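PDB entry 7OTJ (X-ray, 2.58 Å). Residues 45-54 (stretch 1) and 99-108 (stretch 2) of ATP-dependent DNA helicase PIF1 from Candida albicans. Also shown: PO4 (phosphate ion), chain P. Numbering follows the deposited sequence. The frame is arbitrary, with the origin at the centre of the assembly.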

# COMPACT_ATOMS: atom_id res chain seq x y z
N LYS A 45 -25.32 -1.48 5.74
CA LYS A 45 -26.05 -2.74 5.61
C LYS A 45 -25.44 -3.84 6.46
O LYS A 45 -26.11 -4.43 7.32
CB LYS A 45 -26.10 -3.14 4.13
CG LYS A 45 -27.37 -3.84 3.70
CD LYS A 45 -27.66 -3.55 2.24
CE LYS A 45 -27.85 -2.06 2.01
NZ LYS A 45 -28.87 -1.48 2.94
N TYR A 46 -24.16 -4.17 6.22
CA TYR A 46 -23.46 -5.20 6.99
C TYR A 46 -22.40 -4.54 7.85
O TYR A 46 -21.24 -4.40 7.43
CB TYR A 46 -22.83 -6.24 6.05
CG TYR A 46 -23.67 -6.59 4.84
CD1 TYR A 46 -24.70 -7.51 4.93
CD2 TYR A 46 -23.42 -6.01 3.61
CE1 TYR A 46 -25.47 -7.84 3.83
CE2 TYR A 46 -24.18 -6.33 2.50
CZ TYR A 46 -25.20 -7.24 2.61
OH TYR A 46 -25.96 -7.56 1.51
N PRO A 47 -22.72 -4.16 9.09
CA PRO A 47 -21.77 -3.34 9.87
C PRO A 47 -20.49 -4.07 10.23
O PRO A 47 -19.45 -3.43 10.36
CB PRO A 47 -22.58 -2.98 11.13
CG PRO A 47 -24.01 -3.24 10.79
CD PRO A 47 -23.98 -4.38 9.82
N LYS A 48 -20.54 -5.39 10.41
CA LYS A 48 -19.37 -6.16 10.80
C LYS A 48 -18.97 -7.18 9.73
O LYS A 48 -18.17 -8.08 10.01
CB LYS A 48 -19.64 -6.88 12.12
CG LYS A 48 -19.98 -5.96 13.28
CD LYS A 48 -20.51 -6.74 14.48
CE LYS A 48 -19.52 -7.81 14.92
NZ LYS A 48 -20.05 -8.63 16.05
N GLY A 49 -19.46 -7.02 8.51
CA GLY A 49 -19.25 -8.05 7.51
C GLY A 49 -18.61 -7.58 6.23
O GLY A 49 -18.68 -8.26 5.21
N VAL A 50 -17.94 -6.43 6.28
CA VAL A 50 -17.27 -5.88 5.11
C VAL A 50 -15.77 -5.94 5.38
O VAL A 50 -15.27 -5.33 6.32
CB VAL A 50 -17.71 -4.44 4.82
CG1 VAL A 50 -17.05 -3.94 3.54
CG2 VAL A 50 -19.23 -4.36 4.72
N ALA A 51 -15.07 -6.72 4.56
CA ALA A 51 -13.63 -6.90 4.66
C ALA A 51 -12.95 -5.97 3.66
O ALA A 51 -13.09 -6.16 2.44
CB ALA A 51 -13.27 -8.36 4.43
N VAL A 52 -12.26 -4.94 4.15
CA VAL A 52 -11.52 -4.00 3.30
C VAL A 52 -10.06 -4.44 3.21
O VAL A 52 -9.37 -4.50 4.23
CB VAL A 52 -11.63 -2.56 3.84
CG1 VAL A 52 -10.92 -1.60 2.90
CG2 VAL A 52 -13.08 -2.16 4.05
N THR A 53 -9.57 -4.63 1.99
CA THR A 53 -8.23 -5.18 1.79
C THR A 53 -7.61 -4.60 0.52
O THR A 53 -8.31 -4.14 -0.38
CB THR A 53 -8.16 -6.72 1.67
OG1 THR A 53 -8.86 -7.15 0.50
CG2 THR A 53 -8.69 -7.42 2.91
N ALA A 54 -6.28 -4.59 0.50
CA ALA A 54 -5.52 -4.23 -0.68
C ALA A 54 -4.27 -5.09 -0.71
O ALA A 54 -3.91 -5.74 0.28
CB ALA A 54 -5.17 -2.74 -0.69
N ARG A 99 -15.91 -16.14 8.92
CA ARG A 99 -17.31 -16.55 8.89
C ARG A 99 -18.27 -15.37 8.92
O ARG A 99 -19.37 -15.47 8.36
CB ARG A 99 -17.61 -17.49 10.06
CG ARG A 99 -17.03 -18.88 9.89
CD ARG A 99 -17.40 -19.80 11.04
NE ARG A 99 -17.01 -19.25 12.33
CZ ARG A 99 -17.85 -18.78 13.24
NH1 ARG A 99 -19.16 -18.80 13.04
NH2 ARG A 99 -17.37 -18.28 14.38
N GLU A 100 -17.87 -14.25 9.52
CA GLU A 100 -18.74 -13.08 9.59
C GLU A 100 -18.62 -12.17 8.37
O GLU A 100 -19.40 -11.22 8.25
CB GLU A 100 -18.43 -12.27 10.85
CG GLU A 100 -18.59 -13.04 12.15
CD GLU A 100 -18.36 -12.16 13.38
OE1 GLU A 100 -19.15 -12.26 14.34
OE2 GLU A 100 -17.38 -11.38 13.37
N THR A 101 -17.68 -12.44 7.46
CA THR A 101 -17.48 -11.58 6.29
C THR A 101 -18.56 -11.84 5.25
O THR A 101 -18.83 -12.99 4.89
CB THR A 101 -16.09 -11.80 5.68
OG1 THR A 101 -15.08 -11.28 6.56
CG2 THR A 101 -15.97 -11.09 4.34
N ARG A 102 -19.18 -10.76 4.75
CA ARG A 102 -20.15 -10.84 3.67
C ARG A 102 -19.62 -10.32 2.35
O ARG A 102 -19.99 -10.85 1.30
CB ARG A 102 -21.42 -10.05 4.03
CG ARG A 102 -22.13 -10.55 5.27
CD ARG A 102 -22.62 -11.98 5.09
NE ARG A 102 -23.56 -12.09 3.98
CZ ARG A 102 -24.85 -11.82 4.06
NH1 ARG A 102 -25.41 -11.44 5.20
NH2 ARG A 102 -25.61 -11.93 2.97
N VAL A 103 -18.78 -9.29 2.37
CA VAL A 103 -18.18 -8.73 1.17
C VAL A 103 -16.68 -8.66 1.38
O VAL A 103 -16.21 -8.23 2.44
CB VAL A 103 -18.75 -7.32 0.85
CG1 VAL A 103 -18.11 -6.74 -0.41
CG2 VAL A 103 -20.25 -7.36 0.74
N LEU A 104 -15.92 -9.05 0.35
CA LEU A 104 -14.46 -8.96 0.39
C LEU A 104 -14.04 -7.99 -0.71
O LEU A 104 -14.20 -8.28 -1.90
CB LEU A 104 -13.80 -10.32 0.20
CG LEU A 104 -12.27 -10.32 0.11
CD1 LEU A 104 -11.65 -9.62 1.31
CD2 LEU A 104 -11.76 -11.74 0.02
N ILE A 105 -13.51 -6.84 -0.29
CA ILE A 105 -12.99 -5.82 -1.19
C ILE A 105 -11.48 -6.01 -1.29
O ILE A 105 -10.80 -6.13 -0.26
CB ILE A 105 -13.34 -4.41 -0.68
CG1 ILE A 105 -14.86 -4.19 -0.76
CG2 ILE A 105 -12.56 -3.36 -1.45
CD1 ILE A 105 -15.32 -2.91 -0.09
N ILE A 106 -10.96 -6.03 -2.51
CA ILE A 106 -9.52 -6.13 -2.75
C ILE A 106 -9.13 -5.01 -3.69
O ILE A 106 -9.38 -5.09 -4.90
CB ILE A 106 -9.11 -7.49 -3.33
CG1 ILE A 106 -9.73 -8.64 -2.54
CG2 ILE A 106 -7.58 -7.60 -3.35
CD1 ILE A 106 -9.42 -9.99 -3.11
N ASP A 107 -8.52 -3.95 -3.16
CA ASP A 107 -8.00 -2.89 -4.00
C ASP A 107 -6.60 -3.28 -4.48
O ASP A 107 -5.94 -4.16 -3.91
CB ASP A 107 -7.97 -1.55 -3.26
CG ASP A 107 -7.99 -0.34 -4.20
OD1 ASP A 107 -7.78 -0.50 -5.42
OD2 ASP A 107 -8.23 0.79 -3.71
N GLU A 108 -6.17 -2.64 -5.57
CA GLU A 108 -4.90 -2.94 -6.22
C GLU A 108 -4.77 -4.44 -6.50
O GLU A 108 -3.80 -5.10 -6.11
CB GLU A 108 -3.73 -2.42 -5.38
CG GLU A 108 -3.73 -0.91 -5.21
CD GLU A 108 -3.50 -0.15 -6.52
OE1 GLU A 108 -3.54 1.10 -6.49
OE2 GLU A 108 -3.26 -0.78 -7.57
P PO4 P . -24.37 -10.61 -0.27
O1 PO4 P . -25.77 -11.05 0.11
O2 PO4 P . -24.17 -10.88 -1.75
O3 PO4 P . -23.34 -11.38 0.52
O4 PO4 P . -24.21 -9.14 -0.00

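Two parallel strands, V50 to A54 and V103 to D107, form the heart of this contact, their axes 20° apart and 4.4 Å at closest approach. Side chains alternate between the sheet faces in matched pairs: V50 with V103, V52 with I105 and A54 with D107 on one, A51 with L104 and T53 with I106 on the other. The ladder is the regular parallel kind, alternate residues reaching to both sides of their partner. A51 N donates to V103 O and A51 O accepts from I105 N, each at 2.8 Å and nearly straight, and T53 O takes D107 N at 2.8 Å.

The ladder starts at a hollow. A type I turn from Y46 to G49 delivers a glycine to the point where the second stretch leaves its helix, and the backbones close in until G49 CA lies 3.3 Å from E100 O. A beta carbon at G49 would point into that chain, only 3.0 Å from E100 O and 3.1 Å from R102 CG, so the fit here depends on the missing side chain. The G49 carbonyl oxygen then receives two amides, R102 N at 2.6 Å and V103 N at 3.0 Å, which fastens the entrance of the sheet.

Beyond the glycine, the A51 methyl packs against two side chains of the other stretch: A51 CB is 3.7 Å from L104 CD1 and 3.8 Å from T101 CG2. The CA-to-CB bond of L104 follows its sheet face, but the end of the side chain comes nearer to the first strand, and T53 OG1 also lies 3.8 Å from L104 CD1. On the face of the valines, packing is looser and diagonal, with V50 CG1 4.2 Å from I105 CD1.

T53 adds a polar note to this buried surface. Its hydroxyl donates to the opposing backbone, T53 OG1 to I105 O, at a very short modelled 2.3 Å. Next along, the chains remain tight: T53 O is 3.3 Å from I106 CA, and A54 CA is 3.3 Å from D107 O, both CA-H...O contacts.

Back at the entrance, beside the turn, Y46 is the large bump. R102 CB lies over one face of its ring, while Y46 CE1 sits over a face of the R102 guanidinium, 3.9 Å from R102 NH1. A phosphate ion, probably from the crystallisation liquor, sits beside the pair and accepts a weak hydrogen bond from R102 NH2 to O3 at 3.4 Å.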